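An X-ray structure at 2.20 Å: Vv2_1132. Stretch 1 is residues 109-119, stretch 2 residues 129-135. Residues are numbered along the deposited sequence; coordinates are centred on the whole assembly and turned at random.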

ATOM      1  N   LEU D 109      -4.383 -17.947 -30.460  1.00 39.94           N
ATOM      2  CA  LEU D 109      -3.330 -18.471 -31.319  1.00 33.43           C
ATOM      3  C   LEU D 109      -2.520 -19.538 -30.609  1.00 34.16           C
ATOM      4  O   LEU D 109      -1.989 -20.449 -31.254  1.00 29.00           O
ATOM      5  CB  LEU D 109      -2.426 -17.331 -31.784  1.00 37.18           C
ATOM      6  CG  LEU D 109      -3.047 -16.272 -32.700  1.00 29.61           C
ATOM      7  CD1 LEU D 109      -2.001 -15.250 -33.099  1.00 28.77           C
ATOM      8  CD2 LEU D 109      -3.647 -16.944 -33.930  1.00 25.64           C
ATOM      9  N   ALA D 110      -2.445 -19.464 -29.278  1.00 33.55           N
ATOM     10  CA  ALA D 110      -1.609 -20.389 -28.525  1.00 35.21           C
ATOM     11  C   ALA D 110      -2.124 -21.830 -28.539  1.00 42.45           C
ATOM     12  O   ALA D 110      -1.347 -22.740 -28.228  1.00 46.59           O
ATOM     13  CB  ALA D 110      -1.470 -19.902 -27.081  1.00 22.81           C
ATOM     14  N   VAL D 111      -3.396 -22.074 -28.875  1.00 31.90           N
ATOM     15  CA  VAL D 111      -3.933 -23.426 -28.808  1.00 29.21           C
ATOM     16  C   VAL D 111      -4.189 -24.032 -30.185  1.00 34.01           C
ATOM     17  O   VAL D 111      -4.039 -25.247 -30.345  1.00 34.09           O
ATOM     18  CB  VAL D 111      -5.205 -23.509 -27.929  1.00 36.32           C
ATOM     19  CG1 VAL D 111      -5.034 -22.713 -26.653  1.00 34.52           C
ATOM     20  CG2 VAL D 111      -6.441 -23.043 -28.671  1.00 41.03           C
ATOM     21  N   ASN D 112      -4.539 -23.233 -31.187  1.00 34.94           N
ATOM     22  CA  ASN D 112      -4.902 -23.775 -32.491  1.00 41.17           C
ATOM     23  C   ASN D 112      -3.930 -23.379 -33.591  1.00 40.45           C
ATOM     24  O   ASN D 112      -4.060 -23.871 -34.720  1.00 46.59           O
ATOM     25  CB  ASN D 112      -6.321 -23.335 -32.863  1.00 49.08           C
ATOM     26  CG  ASN D 112      -6.647 -21.956 -32.333  1.00 59.95           C
ATOM     27  OD1 ASN D 112      -5.935 -20.987 -32.625  1.00 64.86           O
ATOM     28  ND2 ASN D 112      -7.713 -21.857 -31.526  1.00 56.14           N
ATOM     29  N   LEU D 113      -2.950 -22.521 -33.301  1.00 42.34           N
ATOM     30  CA  LEU D 113      -1.908 -22.220 -34.272  1.00 34.11           C
ATOM     31  C   LEU D 113      -0.565 -22.810 -33.865  1.00 32.88           C
ATOM     32  O   LEU D 113      -0.023 -23.649 -34.586  1.00 21.71           O
ATOM     33  CB  LEU D 113      -1.777 -20.705 -34.490  1.00 42.28           C
ATOM     34  CG  LEU D 113      -0.831 -20.342 -35.640  1.00 39.51           C
ATOM     35  CD1 LEU D 113      -1.479 -20.683 -36.968  1.00 30.23           C
ATOM     36  CD2 LEU D 113      -0.434 -18.869 -35.599  1.00 35.10           C
ATOM     37  N   LEU D 114      -0.021 -22.409 -32.713  1.00 28.84           N
ATOM     38  CA  LEU D 114       1.335 -22.832 -32.365  1.00 28.44           C
ATOM     39  C   LEU D 114       1.497 -24.351 -32.301  1.00 30.41           C
ATOM     40  O   LEU D 114       2.415 -24.876 -32.953  1.00 36.72           O
ATOM     41  CB  LEU D 114       1.760 -22.134 -31.065  1.00 31.01           C
ATOM     42  CG  LEU D 114       1.840 -20.616 -31.249  1.00 37.76           C
ATOM     43  CD1 LEU D 114       2.421 -19.947 -30.037  1.00 41.83           C
ATOM     44  CD2 LEU D 114       2.659 -20.266 -32.490  1.00 47.85           C
ATOM     45  N   PRO D 115       0.667 -25.111 -31.583  1.00 30.39           N
ATOM     46  CA  PRO D 115       0.911 -26.565 -31.529  1.00 26.30           C
ATOM     47  C   PRO D 115       0.898 -27.230 -32.895  1.00 31.36           C
ATOM     48  O   PRO D 115       1.730 -28.104 -33.170  1.00 43.03           O
ATOM     49  CB  PRO D 115      -0.227 -27.076 -30.631  1.00 28.56           C
ATOM     50  CG  PRO D 115      -0.586 -25.907 -29.785  1.00 33.19           C
ATOM     51  CD  PRO D 115      -0.416 -24.703 -30.666  1.00 27.39           C
ATOM     52  N   LYS D 116      -0.047 -26.856 -33.756  1.00 34.03           N
ATOM     53  CA  LYS D 116      -0.031 -27.349 -35.130  1.00 35.44           C
ATOM     54  C   LYS D 116       1.288 -27.002 -35.804  1.00 41.22           C
ATOM     55  O   LYS D 116       1.955 -27.872 -36.372  1.00 44.21           O
ATOM     56  CB  LYS D 116      -1.207 -26.762 -35.908  1.00 36.63           C
ATOM     57  CG  LYS D 116      -1.277 -27.179 -37.359  1.00 50.19           C
ATOM     58  CD  LYS D 116      -2.278 -28.311 -37.558  1.00 61.04           C
ATOM     59  CE  LYS D 116      -2.325 -28.770 -39.011  1.00 63.96           C
ATOM     60  NZ  LYS D 116      -2.663 -27.653 -39.945  1.00 63.41           N
ATOM     61  N   LEU D 117       1.688 -25.728 -35.735  1.00 38.66           N
ATOM     62  CA  LEU D 117       2.980 -25.317 -36.275  1.00 41.19           C
ATOM     63  C   LEU D 117       4.109 -26.154 -35.692  1.00 42.23           C
ATOM     64  O   LEU D 117       4.939 -26.700 -36.430  1.00 55.64           O
ATOM     65  CB  LEU D 117       3.220 -23.831 -35.996  1.00 43.73           C
ATOM     66  CG  LEU D 117       2.932 -22.921 -37.182  1.00 50.62           C
ATOM     67  CD1 LEU D 117       3.762 -23.358 -38.370  1.00 55.63           C
ATOM     68  CD2 LEU D 117       1.455 -22.966 -37.532  1.00 55.24           C
ATOM     69  N   PHE D 118       4.141 -26.284 -34.365  1.00 37.91           N
ATOM     70  CA  PHE D 118       5.224 -27.016 -33.711  1.00 35.78           C
ATOM     71  C   PHE D 118       5.243 -28.475 -34.151  1.00 40.53           C
ATOM     72  O   PHE D 118       6.303 -29.033 -34.457  1.00 48.73           O
ATOM     73  CB  PHE D 118       5.084 -26.926 -32.187  1.00 38.88           C
ATOM     74  CG  PHE D 118       5.090 -25.511 -31.640  1.00 43.69           C
ATOM     75  CD1 PHE D 118       5.554 -24.447 -32.398  1.00 49.06           C
ATOM     76  CD2 PHE D 118       4.651 -25.254 -30.348  1.00 43.22           C
ATOM     77  CE1 PHE D 118       5.560 -23.157 -31.878  1.00 48.70           C
ATOM     78  CE2 PHE D 118       4.662 -23.967 -29.825  1.00 38.47           C
ATOM     79  CZ  PHE D 118       5.113 -22.920 -30.588  1.00 40.11           C
ATOM     80  N   LEU D 119       4.076 -29.115 -34.179  1.00 47.03           N
ATOM     81  CA  LEU D 119       4.030 -30.527 -34.534  1.00 43.28           C
ATOM     82  C   LEU D 119       4.427 -30.741 -35.988  1.00 44.16           C
ATOM     83  O   LEU D 119       5.130 -31.706 -36.307  1.00 52.05           O
ATOM     84  CB  LEU D 119       2.638 -31.092 -34.256  1.00 41.34           C
ATOM     85  CG  LEU D 119       2.347 -31.366 -32.772  1.00 36.68           C
ATOM     86  CD1 LEU D 119       0.849 -31.363 -32.468  1.00 24.19           C
ATOM     87  CD2 LEU D 119       2.979 -32.686 -32.367  1.00 30.61           C
ATOM     88  N   ASN D 129      13.442 -26.200 -26.900  1.00 30.07           N
ATOM     89  CA  ASN D 129      12.479 -26.158 -25.808  1.00 35.62           C
ATOM     90  C   ASN D 129      11.601 -24.924 -26.005  1.00 41.97           C
ATOM     91  O   ASN D 129      12.091 -23.791 -25.946  1.00 42.87           O
ATOM     92  CB  ASN D 129      13.190 -26.135 -24.454  1.00 30.77           C
ATOM     93  CG  ASN D 129      12.220 -26.031 -23.299  1.00 47.38           C
ATOM     94  OD1 ASN D 129      11.078 -26.490 -23.389  1.00 52.55           O
ATOM     95  ND2 ASN D 129      12.663 -25.416 -22.204  1.00 52.43           N
ATOM     96  N   LEU D 130      10.311 -25.141 -26.240  1.00 42.67           N
ATOM     97  CA  LEU D 130       9.388 -24.067 -26.595  1.00 39.52           C
ATOM     98  C   LEU D 130       8.618 -23.600 -25.366  1.00 31.51           C
ATOM     99  O   LEU D 130       7.984 -24.407 -24.678  1.00 35.85           O
ATOM    100  CB  LEU D 130       8.424 -24.540 -27.684  1.00 33.20           C
ATOM    101  CG  LEU D 130       9.196 -25.113 -28.864  1.00 35.19           C
ATOM    102  CD1 LEU D 130       8.272 -25.835 -29.826  1.00 38.44           C
ATOM    103  CD2 LEU D 130       9.930 -24.006 -29.581  1.00 37.17           C
ATOM    104  N   SER D 131       8.681 -22.308 -25.088  1.00 25.32           N
ATOM    105  CA  SER D 131       7.973 -21.708 -23.964  1.00 21.17           C
ATOM    106  C   SER D 131       6.991 -20.674 -24.508  1.00 23.77           C
ATOM    107  O   SER D 131       7.404 -19.620 -25.001  1.00 28.09           O
ATOM    108  CB  SER D 131       8.948 -21.075 -22.972  1.00 19.26           C
ATOM    109  OG  SER D 131       8.243 -20.405 -21.929  1.00 31.73           O
ATOM    110  N   VAL D 132       5.699 -20.964 -24.382  1.00 27.19           N
ATOM    111  CA  VAL D 132       4.626 -20.185 -24.994  1.00 19.51           C
ATOM    112  C   VAL D 132       3.827 -19.524 -23.878  1.00 22.18           C
ATOM    113  O   VAL D 132       3.108 -20.207 -23.140  1.00 24.76           O
ATOM    114  CB  VAL D 132       3.719 -21.076 -25.852  1.00 24.45           C
ATOM    115  CG1 VAL D 132       2.475 -20.309 -26.301  1.00 22.06           C
ATOM    116  CG2 VAL D 132       4.489 -21.645 -27.044  1.00 30.14           C
ATOM    117  N   THR D 133       3.949 -18.204 -23.728  1.00 21.57           N
ATOM    118  CA  THR D 133       3.142 -17.497 -22.738  1.00 29.41           C
ATOM    119  C   THR D 133       2.104 -16.638 -23.437  1.00 33.98           C
ATOM    120  O   THR D 133       2.439 -15.553 -23.943  1.00 24.82           O
ATOM    121  CB  THR D 133       4.003 -16.627 -21.826  1.00 36.85           C
ATOM    122  OG1 THR D 133       4.148 -15.335 -22.421  1.00 43.47           O
ATOM    123  CG2 THR D 133       5.358 -17.254 -21.627  1.00 35.22           C
ATOM    124  N   PRO D 134       0.835 -17.054 -23.469  1.00 34.88           N
ATOM    125  CA  PRO D 134      -0.199 -16.193 -24.042  1.00 29.04           C
ATOM    126  C   PRO D 134      -0.309 -14.928 -23.212  1.00 26.93           C
ATOM    127  O   PRO D 134      -0.056 -14.937 -22.009  1.00 25.28           O
ATOM    128  CB  PRO D 134      -1.471 -17.039 -23.948  1.00 32.21           C
ATOM    129  CG  PRO D 134      -1.037 -18.381 -23.417  1.00 33.28           C
ATOM    130  CD  PRO D 134       0.254 -18.176 -22.723  1.00 25.36           C
ATOM    131  N   SER D 135      -0.688 -13.831 -23.864  1.00 25.12           N
ATOM    132  CA  SER D 135      -0.652 -12.530 -23.211  1.00 25.28           C
ATOM    133  C   SER D 135      -1.740 -11.633 -23.777  1.00 30.47           C
ATOM    134  O   SER D 135      -1.953 -11.599 -24.992  1.00 31.37           O
ATOM    135  CB  SER D 135       0.719 -11.863 -23.399  1.00 23.26           C
ATOM    136  OG  SER D 135       0.705 -10.513 -22.956  1.00 29.03           O
TER

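The two stretches meet through apolar side chains alone; no hydrogen bond crosses between them. Helix 114-119 and strand 129-134 run nearly antiparallel, at 169°, with axes 11.5 Å apart at closest approach. The contact buries 252 Å², both sides summed. A110, L114, F118, L130 and V132 are buried; P134 is partly exposed.

A110, in one helical segment, and L114 and F118, in the next, all point toward the strand; spaced four apart, they make a row across the break. On the strand, L130, V132 and P134 point toward the helical side, while S131 and T133 point away, the usual strand alternation.

V132 sits over L114 and fills the hollow between A110 and F118. Its CG1 lies 4.0 Å from A110 CB and 3.8 Å from L114 CD1. Its CG2 reaches the edge of the F118 ring, 3.6 Å from CE2. One branch reaches A110 and the other F118, while both lie near L114 CD1.

L130 covers a face of the same ring. Its CD1 lies 3.8 Å from the F118 ring centroid, 17° off the normal, a CH-pi contact.

At the other end the backbones come closer: A110 CA and P134 CA are 6.3 Å apart. The small methyl of A110 suits this narrower gap. Its CB packs 4.0 Å from P134 CG.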